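Local coordinates for protein putative hydrolase (Bacteroides ovatus, PDB 4HBS) that is of unknown function but folds as a five-bladed beta-propeller and is probably a hydrolase, at residues Y277-T280 and Q281-E284; R254-G257 and S258-Y262; S212-D215 and N216-D219. One frame throughout, in Å; residues are numbered along the deposited sequence.

Contact 1. Residues Y277-T280 and Q281-E284; sequences YPST and QDAE
The hydroxymethyl group of Ser279 lies beside the carboxylate arm of Asp282, at the start of the short helix 280-285. Ser279 is the N-cap of this helix. Its OG accepts the backbone N-H of Asp282, with OG and N 3.1 Å apart and an N-H...O angle of 155°. The rotation of the serine makes this possible: OG stands between its own backbone N and carbonyl carbon (chi1 67°), facing the first helical turn. The same OG donates weakly to Asp282 OD2, at 2.9 Å. The hydroxyl is therefore bonded to both the backbone and the side chain of Asp282. A carboxylate near the amino end of a helix is also likely to be favoured by the helix dipole. An alanine in place of Asp282 would probably cost the Ser279 hydroxyl its weak carboxylate acceptor, leaving the backbone N-H of this residue to hold it here.

Two main-chain bonds form the first turn. Ala283 N reaches Ser279 O at 2.8 Å, and Glu284 N reaches Thr280 O at 3.0 Å. The side chains of Thr280 and Glu284 run alongside each other, and the methyl CG2 of Thr280 is 3.4 Å from Glu284 OE2. That oxygen is bonded to Ser242 OG, which ties the helix to strand 236-242.

On the buried side, Ala283 packs against Leu222. Between the two segments, Pro278 CG lies 4.2 Å from the Ala283 methyl carbon CB.

Contact 2. Residues R254-G257 and S258-Y262; sequences RDLG and SQWEY
The indole of Trp260 meets residues 254-257 at its edge. Leu256 O lies close to the ring plane, 10° out of it, and accepts from Trp260 NE1 at 3.2 Å. The bond is straight at both ends, with an N-H...O angle of 165° and NE1 nearly in line with the carbonyl. With CG beside the backbone N (chi1 -76°), the indole swings back toward the turn, and its N-H can find this oxygen. The contact belongs to the loop that joins the antiparallel strands 245-251 and 260-265 of one propeller blade. Its core is a type I beta turn from Asp255 to Ser258.

Leu256 also meets the indole through its side chain, though loosely: CD1 is 4.5 Å from Trp260 CZ2. Both residues are buried. Both also touch Leu238 of strand 236-242 and Leu173 of strand 169-178, so the turn is fixed to two sheets.

Ser258 closes the turn on Asp255 O with its backbone N-H. Ser258 N is 3.0 Å from Asp255 O and comes from above the carbonyl plane. Ser258 OG also lies beside that oxygen, modelled so close that the details of this bond are doubtful. This hydroxyl is also bonded to Thr253 OG1.

The carboxylate of Asp255 braces the start of the turn. Its OD1 is bonded to Gln171 NE2, while Gln171 OE1 takes the backbone N-H of Leu256. The same OD1 makes an Asx turn: Gly257 N approaches Asp255 OD1 from above the carboxylate plane, at 3.0 Å.

Contact 3. Residues S212-D215 and N216-D219; sequences SRND and NFND
Asn214 and Phe217 meet across a type I beta turn that runs from one to the other. The closing backbone bond joins Phe217 N to Asn214 O at 3.2 Å. It is bent, with an N-H...O angle of 136°. The amide of Asn214 adds a second, weak bond, from Asn216 N to Asn214 OD1 at 3.3 Å. CG anti to the backbone N (chi1 -176°) brings the amide over the turn.

Beyond the hydrogen bonds the contact is by touch alone. The amide and the phenyl ring cross at about a right angle, their planes 80° apart. Asn214 ND2 comes up to the ring edge in its plane, 3.9 Å from Phe217 CD1. Phe217 CB rests near Asn214 O.

The charged part lies within 212-215. Arg213 grips Asp215 side-on: NE bonds to OD1 and NH2 to OD2, each at 2.9 Å. OD1 is met on its syn lone pair. Two bonds, one to each oxygen, should limit the turning of both flat groups. OD2 is also bonded to Tyr158 OH, and Arg213 NH2 to Arg136 O.

The turn makes a corner in strand 210-218, an outermost strand of its four-stranded sheet. Strand 187-197 runs antiparallel beside it, with backbone bonds from Asn214 to Leu193 before the corner and from Asn218 to Thr191 after it. Phe217 packs on Leu193 of that neighbour.

In the fold
Along the chain, contact 3 comes first, then contact 2, then contact 1. Contact 3 bends an outermost strand, 210-218, of the sheet 156-218. Contact 2 joins two strands of the following five-stranded sheet, 227-274. Contact 1 begins the helix that leads from that sheet toward strand 298-303. The centres of contacts 2 and 3 are about 14 Å apart, and those of 1 and 2 about 18 Å. Both pairs touch: Trp260 packs on Phe217, and Tyr262 on Pro278. Contacts 1 and 3 do not touch; their nearest atoms are about 6 Å apart. Contact 2 thus links the other two through packing, and with contact 3 it joins neighbouring sheets of the five-bladed propeller.

Contact 1. Residues Y277-T280 and Q281-E284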
ATOM      1  N   TYR A 277       8.343   4.552  23.348  1.00 65.94           N
ATOM      2  CA  TYR A 277       7.168   4.586  22.475  1.00 63.93           C
ATOM      3  C   TYR A 277       6.182   5.632  23.018  1.00 67.97           C
ATOM      4  O   TYR A 277       5.851   5.577  24.202  1.00 69.05           O
ATOM      5  CB  TYR A 277       6.521   3.196  22.403  1.00 64.34           C
ATOM      6  CG  TYR A 277       5.156   3.196  21.754  1.00 65.10           C
ATOM      7  CD1 TYR A 277       5.017   3.306  20.371  1.00 65.54           C
ATOM      8  CD2 TYR A 277       3.999   3.102  22.520  1.00 65.79           C
ATOM      9  CE1 TYR A 277       3.760   3.315  19.769  1.00 64.14           C
ATOM     10  CE2 TYR A 277       2.736   3.108  21.928  1.00 65.20           C
ATOM     11  CZ  TYR A 277       2.622   3.216  20.553  1.00 71.30           C
ATOM     12  OH  TYR A 277       1.381   3.229  19.976  1.00 74.52           O
ATOM     13  N   PRO A 278       5.746   6.620  22.208  1.00 63.46           N
ATOM     14  CA  PRO A 278       4.888   7.678  22.752  1.00 64.27           C
ATOM     15  C   PRO A 278       3.445   7.273  22.947  1.00 69.57           C
ATOM     16  O   PRO A 278       2.951   6.386  22.253  1.00 69.13           O
ATOM     17  CB  PRO A 278       4.977   8.765  21.675  1.00 64.92           C
ATOM     18  CG  PRO A 278       5.148   8.010  20.432  1.00 66.93           C
ATOM     19  CD  PRO A 278       6.066   6.885  20.792  1.00 63.02           C
ATOM     20  N   SER A 279       2.737   7.990  23.827  1.00 67.09           N
ATOM     21  CA  SER A 279       1.303   7.782  23.984  1.00 65.99           C
ATOM     22  C   SER A 279       0.627   8.315  22.722  1.00 68.05           C
ATOM     23  O   SER A 279       1.186   9.197  22.067  1.00 67.81           O
ATOM     24  CB  SER A 279       0.786   8.508  25.223  1.00 71.20           C
ATOM     25  OG  SER A 279       0.868   9.912  25.054  1.00 81.12           O
ATOM     26  N   THR A 280      -0.540   7.781  22.358  1.00 63.33           N
ATOM     27  CA  THR A 280      -1.275   8.253  21.168  1.00 61.44           C
ATOM     28  C   THR A 280      -1.469   9.794  21.236  1.00 66.89           C
ATOM     29  O   THR A 280      -1.214  10.490  20.253  1.00 65.96           O
ATOM     30  CB  THR A 280      -2.599   7.496  21.045  1.00 63.11           C
ATOM     31  OG1 THR A 280      -2.298   6.179  20.591  1.00 63.37           O
ATOM     32  CG2 THR A 280      -3.584   8.164  20.096  1.00 58.88           C
ATOM     33  N   GLN A 281      -1.867  10.308  22.422  1.00 64.84           N
ATOM     34  CA  GLN A 281      -2.057  11.741  22.684  1.00 65.46           C
ATOM     35  C   GLN A 281      -0.787  12.518  22.321  1.00 69.05           C
ATOM     36  O   GLN A 281      -0.875  13.535  21.632  1.00 68.46           O
ATOM     37  CB  GLN A 281      -2.408  11.940  24.171  1.00 68.83           C
ATOM     38  CG  GLN A 281      -2.770  13.363  24.582  1.00 89.27           C
ATOM     39  CD  GLN A 281      -2.932  13.453  26.090  1.00109.07           C
ATOM     40  OE1 GLN A 281      -3.822  12.812  26.679  1.00103.89           O
ATOM     41  NE2 GLN A 281      -2.058  14.213  26.760  1.00 99.84           N
ATOM     42  N   ASP A 282       0.395  12.015  22.764  1.00 65.52           N
ATOM     43  CA  ASP A 282       1.683  12.652  22.475  1.00 65.82           C
ATOM     44  C   ASP A 282       2.085  12.516  21.013  1.00 68.76           C
ATOM     45  O   ASP A 282       2.646  13.460  20.467  1.00 69.30           O
ATOM     46  CB  ASP A 282       2.791  12.096  23.365  1.00 68.51           C
ATOM     47  CG  ASP A 282       2.703  12.575  24.800  1.00 81.42           C
ATOM     48  OD1 ASP A 282       2.362  13.772  25.015  1.00 81.83           O
ATOM     49  OD2 ASP A 282       3.011  11.774  25.708  1.00 90.43           O
ATOM     50  N   ALA A 283       1.815  11.371  20.369  1.00 63.57           N
ATOM     51  CA  ALA A 283       2.148  11.208  18.949  1.00 61.79           C
ATOM     52  C   ALA A 283       1.341  12.213  18.081  1.00 65.96           C
ATOM     53  O   ALA A 283       1.893  12.759  17.129  1.00 66.34           O
ATOM     54  CB  ALA A 283       1.879   9.779  18.501  1.00 60.56           C
ATOM     55  N   GLU A 284       0.073  12.509  18.454  1.00 61.51           N
ATOM     56  CA  GLU A 284      -0.775  13.466  17.725  1.00 60.18           C
ATOM     57  C   GLU A 284      -0.299  14.928  17.919  1.00 65.90           C
ATOM     58  O   GLU A 284      -0.394  15.726  16.977  1.00 65.35           O
ATOM     59  CB  GLU A 284      -2.238  13.312  18.148  1.00 60.87           C
ATOM     60  CG  GLU A 284      -2.844  12.024  17.628  1.00 66.35           C
ATOM     61  CD  GLU A 284      -4.320  11.839  17.909  1.00 90.03           C
ATOM     62  OE1 GLU A 284      -5.069  12.843  17.867  1.00 83.47           O
ATOM     63  OE2 GLU A 284      -4.742  10.674  18.096  1.00 87.53           O
TER

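Contact 2. Residues R254-G257 and S258-Y262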
ATOM      1  N   ARG A 254      20.347   0.392   9.145  1.00 65.38           N
ATOM      2  CA  ARG A 254      19.505  -0.080   8.030  1.00 62.75           C
ATOM      3  C   ARG A 254      18.810  -1.426   8.364  1.00 64.43           C
ATOM      4  O   ARG A 254      18.013  -1.897   7.553  1.00 61.00           O
ATOM      5  CB  ARG A 254      20.309  -0.184   6.729  1.00 62.35           C
ATOM      6  CG  ARG A 254      20.732   1.182   6.225  1.00 70.55           C
ATOM      7  CD  ARG A 254      21.375   1.127   4.858  1.00 79.34           C
ATOM      8  NE  ARG A 254      22.167   2.332   4.574  1.00 88.24           N
ATOM      9  CZ  ARG A 254      21.672   3.519   4.213  1.00 99.16           C
ATOM     10  NH1 ARG A 254      20.357   3.697   4.089  1.00 81.29           N
ATOM     11  NH2 ARG A 254      22.490   4.542   3.981  1.00 87.25           N
ATOM     12  N   ASP A 255      19.110  -2.038   9.549  1.00 62.64           N
ATOM     13  CA  ASP A 255      18.415  -3.239  10.019  1.00 62.20           C
ATOM     14  C   ASP A 255      17.057  -2.780  10.566  1.00 66.26           C
ATOM     15  O   ASP A 255      17.014  -1.972  11.494  1.00 67.24           O
ATOM     16  CB  ASP A 255      19.238  -3.980  11.113  1.00 65.64           C
ATOM     17  CG  ASP A 255      18.751  -5.381  11.479  1.00 74.90           C
ATOM     18  OD1 ASP A 255      17.572  -5.691  11.208  1.00 75.31           O
ATOM     19  OD2 ASP A 255      19.542  -6.154  12.079  1.00 78.79           O
ATOM     20  N   LEU A 256      15.954  -3.263   9.998  1.00 60.76           N
ATOM     21  CA  LEU A 256      14.620  -2.901  10.478  1.00 58.86           C
ATOM     22  C   LEU A 256      14.453  -3.296  11.972  1.00 64.10           C
ATOM     23  O   LEU A 256      13.760  -2.598  12.711  1.00 64.30           O
ATOM     24  CB  LEU A 256      13.541  -3.570   9.594  1.00 56.66           C
ATOM     25  CG  LEU A 256      12.088  -3.132   9.747  1.00 58.35           C
ATOM     26  CD1 LEU A 256      11.953  -1.616   9.745  1.00 58.46           C
ATOM     27  CD2 LEU A 256      11.262  -3.704   8.627  1.00 57.46           C
ATOM     28  N   GLY A 257      15.147  -4.359  12.407  1.00 61.05           N
ATOM     29  CA  GLY A 257      15.132  -4.812  13.794  1.00 61.86           C
ATOM     30  C   GLY A 257      15.964  -3.999  14.782  1.00 67.80           C
ATOM     31  O   GLY A 257      15.997  -4.350  15.965  1.00 67.77           O
ATOM     32  N   SER A 258      16.651  -2.897  14.322  1.00 65.47           N
ATOM     33  CA  SER A 258      17.445  -1.995  15.184  1.00 66.64           C
ATOM     34  C   SER A 258      16.591  -1.336  16.226  1.00 71.82           C
ATOM     35  O   SER A 258      15.367  -1.385  16.123  1.00 71.03           O
ATOM     36  CB  SER A 258      18.057  -0.865  14.362  1.00 68.81           C
ATOM     37  OG  SER A 258      18.689  -1.298  13.179  1.00 76.26           O
ATOM     38  N   GLN A 259      17.217  -0.620  17.170  1.00 69.89           N
ATOM     39  CA  GLN A 259      16.472   0.124  18.182  1.00 69.77           C
ATOM     40  C   GLN A 259      15.717   1.267  17.513  1.00 73.11           C
ATOM     41  O   GLN A 259      16.274   1.975  16.666  1.00 73.60           O
ATOM     42  CB  GLN A 259      17.402   0.665  19.282  1.00 73.54           C
ATOM     43  CG  GLN A 259      16.693   1.551  20.308  1.00 84.06           C
ATOM     44  CD  GLN A 259      17.281   1.408  21.687  1.00101.57           C
ATOM     45  OE1 GLN A 259      18.381   1.895  21.962  1.00 97.00           O
ATOM     46  NE2 GLN A 259      16.574   0.722  22.587  1.00 94.20           N
ATOM     47  N   TRP A 260      14.440   1.417  17.865  1.00 67.95           N
ATOM     48  CA  TRP A 260      13.605   2.478  17.321  1.00 66.03           C
ATOM     49  C   TRP A 260      13.642   3.675  18.239  1.00 69.73           C
ATOM     50  O   TRP A 260      13.743   3.514  19.461  1.00 69.78           O
ATOM     51  CB  TRP A 260      12.149   2.009  17.159  1.00 62.70           C
ATOM     52  CG  TRP A 260      11.903   1.103  15.997  1.00 62.03           C
ATOM     53  CD1 TRP A 260      12.823   0.362  15.314  1.00 65.30           C
ATOM     54  CD2 TRP A 260      10.631   0.780  15.435  1.00 59.92           C
ATOM     55  NE1 TRP A 260      12.205  -0.362  14.323  1.00 63.28           N
ATOM     56  CE2 TRP A 260      10.858  -0.123  14.372  1.00 63.23           C
ATOM     57  CE3 TRP A 260       9.315   1.173  15.718  1.00 60.08           C
ATOM     58  CZ2 TRP A 260       9.820  -0.612  13.575  1.00 60.65           C
ATOM     59  CZ3 TRP A 260       8.290   0.682  14.932  1.00 59.78           C
ATOM     60  CH2 TRP A 260       8.541  -0.232  13.903  1.00 59.71           C
ATOM     61  N   GLU A 261      13.579   4.877  17.653  1.00 65.60           N
ATOM     62  CA  GLU A 261      13.475   6.125  18.397  1.00 66.20           C
ATOM     63  C   GLU A 261      12.404   6.952  17.716  1.00 69.24           C
ATOM     64  O   GLU A 261      12.267   6.906  16.494  1.00 67.62           O
ATOM     65  CB  GLU A 261      14.801   6.859  18.563  1.00 69.47           C
ATOM     66  CG  GLU A 261      15.610   7.047  17.303  1.00 77.92           C
ATOM     67  CD  GLU A 261      16.848   7.901  17.506  1.00 99.09           C
ATOM     68  OE1 GLU A 261      17.240   8.130  18.676  1.00 88.60           O
ATOM     69  OE2 GLU A 261      17.425   8.348  16.489  1.00 93.08           O
ATOM     70  N   TYR A 262      11.593   7.632  18.517  1.00 66.46           N
ATOM     71  CA  TYR A 262      10.397   8.336  18.088  1.00 64.78           C
ATOM     72  C   TYR A 262      10.563   9.837  18.178  1.00 69.90           C
ATOM     73  O   TYR A 262      11.016  10.338  19.203  1.00 72.11           O
ATOM     74  CB  TYR A 262       9.216   7.874  18.981  1.00 65.04           C
ATOM     75  CG  TYR A 262       9.096   6.364  19.049  1.00 64.94           C
ATOM     76  CD1 TYR A 262       9.835   5.626  19.969  1.00 68.01           C
ATOM     77  CD2 TYR A 262       8.311   5.666  18.139  1.00 63.55           C
ATOM     78  CE1 TYR A 262       9.801   4.234  19.977  1.00 67.97           C
ATOM     79  CE2 TYR A 262       8.249   4.272  18.153  1.00 63.67           C
ATOM     80  CZ  TYR A 262       8.984   3.559  19.088  1.00 72.55           C
ATOM     81  OH  TYR A 262       8.955   2.186  19.127  1.00 73.03           O
TER

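Contact 3. Residues S212-D215 and N216-D219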
ATOM      1  N   SER A 212      12.072 -16.071   9.152  1.00 58.24           N
ATOM      2  CA  SER A 212      11.857 -15.862  10.587  1.00 57.74           C
ATOM      3  C   SER A 212      10.733 -14.881  10.824  1.00 57.90           C
ATOM      4  O   SER A 212      10.522 -13.987  10.009  1.00 57.61           O
ATOM      5  CB  SER A 212      13.140 -15.375  11.270  1.00 62.77           C
ATOM      6  OG  SER A 212      13.352 -13.975  11.177  1.00 71.94           O
ATOM      7  N   ARG A 213      10.028 -15.044  11.945  1.00 51.93           N
ATOM      8  CA  ARG A 213       8.932 -14.168  12.343  1.00 49.87           C
ATOM      9  C   ARG A 213       9.014 -13.875  13.840  1.00 56.14           C
ATOM     10  O   ARG A 213       9.255 -14.791  14.636  1.00 57.50           O
ATOM     11  CB  ARG A 213       7.564 -14.782  11.986  1.00 45.71           C
ATOM     12  CG  ARG A 213       7.265 -16.149  12.613  1.00 46.89           C
ATOM     13  CD  ARG A 213       6.037 -16.798  12.011  1.00 46.28           C
ATOM     14  NE  ARG A 213       4.817 -16.077  12.368  1.00 54.04           N
ATOM     15  CZ  ARG A 213       3.595 -16.366  11.917  1.00 66.46           C
ATOM     16  NH1 ARG A 213       3.411 -17.375  11.068  1.00 47.39           N
ATOM     17  NH2 ARG A 213       2.548 -15.643  12.305  1.00 51.59           N
ATOM     18  N   ASN A 214       8.863 -12.590  14.215  1.00 52.13           N
ATOM     19  CA  ASN A 214       8.833 -12.157  15.608  1.00 52.44           C
ATOM     20  C   ASN A 214       7.475 -11.568  15.815  1.00 56.48           C
ATOM     21  O   ASN A 214       7.305 -10.367  15.676  1.00 56.25           O
ATOM     22  CB  ASN A 214       9.952 -11.155  15.913  1.00 51.54           C
ATOM     23  CG  ASN A 214      10.032 -10.725  17.369  1.00 65.47           C
ATOM     24  OD1 ASN A 214       9.208 -11.096  18.216  1.00 61.79           O
ATOM     25  ND2 ASN A 214      11.034  -9.933  17.691  1.00 53.21           N
ATOM     26  N   ASP A 215       6.490 -12.410  16.138  1.00 53.44           N
ATOM     27  CA  ASP A 215       5.110 -11.933  16.319  1.00 52.00           C
ATOM     28  C   ASP A 215       4.934 -10.994  17.523  1.00 56.44           C
ATOM     29  O   ASP A 215       3.929 -10.294  17.569  1.00 54.99           O
ATOM     30  CB  ASP A 215       4.138 -13.094  16.420  1.00 53.21           C
ATOM     31  CG  ASP A 215       4.082 -13.875  15.136  1.00 63.11           C
ATOM     32  OD1 ASP A 215       4.980 -14.718  14.914  1.00 64.92           O
ATOM     33  OD2 ASP A 215       3.195 -13.586  14.306  1.00 67.36           O
ATOM     34  N   ASN A 216       5.917 -10.949  18.464  1.00 55.85           N
ATOM     35  CA  ASN A 216       5.899 -10.053  19.629  1.00 57.12           C
ATOM     36  C   ASN A 216       6.898  -8.874  19.440  1.00 61.12           C
ATOM     37  O   ASN A 216       7.409  -8.355  20.433  1.00 61.61           O
ATOM     38  CB  ASN A 216       6.243 -10.832  20.926  1.00 61.71           C
ATOM     39  CG  ASN A 216       5.547 -12.178  21.073  1.00 91.40           C
ATOM     40  OD1 ASN A 216       4.325 -12.256  21.281  1.00 87.78           O
ATOM     41  ND2 ASN A 216       6.309 -13.272  20.991  1.00 83.58           N
ATOM     42  N   PHE A 217       7.148  -8.437  18.173  1.00 56.63           N
ATOM     43  CA  PHE A 217       8.058  -7.323  17.857  1.00 56.61           C
ATOM     44  C   PHE A 217       7.566  -6.023  18.575  1.00 61.05           C
ATOM     45  O   PHE A 217       8.322  -5.422  19.337  1.00 61.29           O
ATOM     46  CB  PHE A 217       8.153  -7.143  16.323  1.00 56.86           C
ATOM     47  CG  PHE A 217       9.184  -6.154  15.852  1.00 58.74           C
ATOM     48  CD1 PHE A 217      10.535  -6.432  15.963  1.00 62.68           C
ATOM     49  CD2 PHE A 217       8.805  -4.979  15.221  1.00 60.65           C
ATOM     50  CE1 PHE A 217      11.492  -5.517  15.521  1.00 64.38           C
ATOM     51  CE2 PHE A 217       9.759  -4.059  14.793  1.00 64.01           C
ATOM     52  CZ  PHE A 217      11.100  -4.336  14.944  1.00 63.33           C
ATOM     53  N   ASN A 218       6.292  -5.646  18.363  1.00 57.61           N
ATOM     54  CA  ASN A 218       5.622  -4.519  19.049  1.00 58.11           C
ATOM     55  C   ASN A 218       4.301  -4.961  19.602  1.00 62.72           C
ATOM     56  O   ASN A 218       3.739  -5.959  19.146  1.00 61.58           O
ATOM     57  CB  ASN A 218       5.285  -3.333  18.103  1.00 56.94           C
ATOM     58  CG  ASN A 218       6.385  -2.705  17.320  1.00 94.46           C
ATOM     59  OD1 ASN A 218       7.564  -2.753  17.687  1.00 93.67           O
ATOM     60  ND2 ASN A 218       5.982  -1.915  16.327  1.00 88.95           N
ATOM     61  N   ASP A 219       3.753  -4.164  20.517  1.00 60.20           N
ATOM     62  CA  ASP A 219       2.374  -4.277  20.987  1.00 59.63           C
ATOM     63  C   ASP A 219       1.790  -2.849  20.882  1.00 63.88           C
ATOM     64  O   ASP A 219       0.865  -2.485  21.592  1.00 64.72           O
ATOM     65  CB  ASP A 219       2.286  -4.894  22.396  1.00 62.74           C
ATOM     66  CG  ASP A 219       2.864  -4.074  23.526  1.00 79.29           C
ATOM     67  OD1 ASP A 219       3.673  -3.152  23.245  1.00 82.27           O
ATOM     68  OD2 ASP A 219       2.535  -4.370  24.696  1.00 86.04           O
TER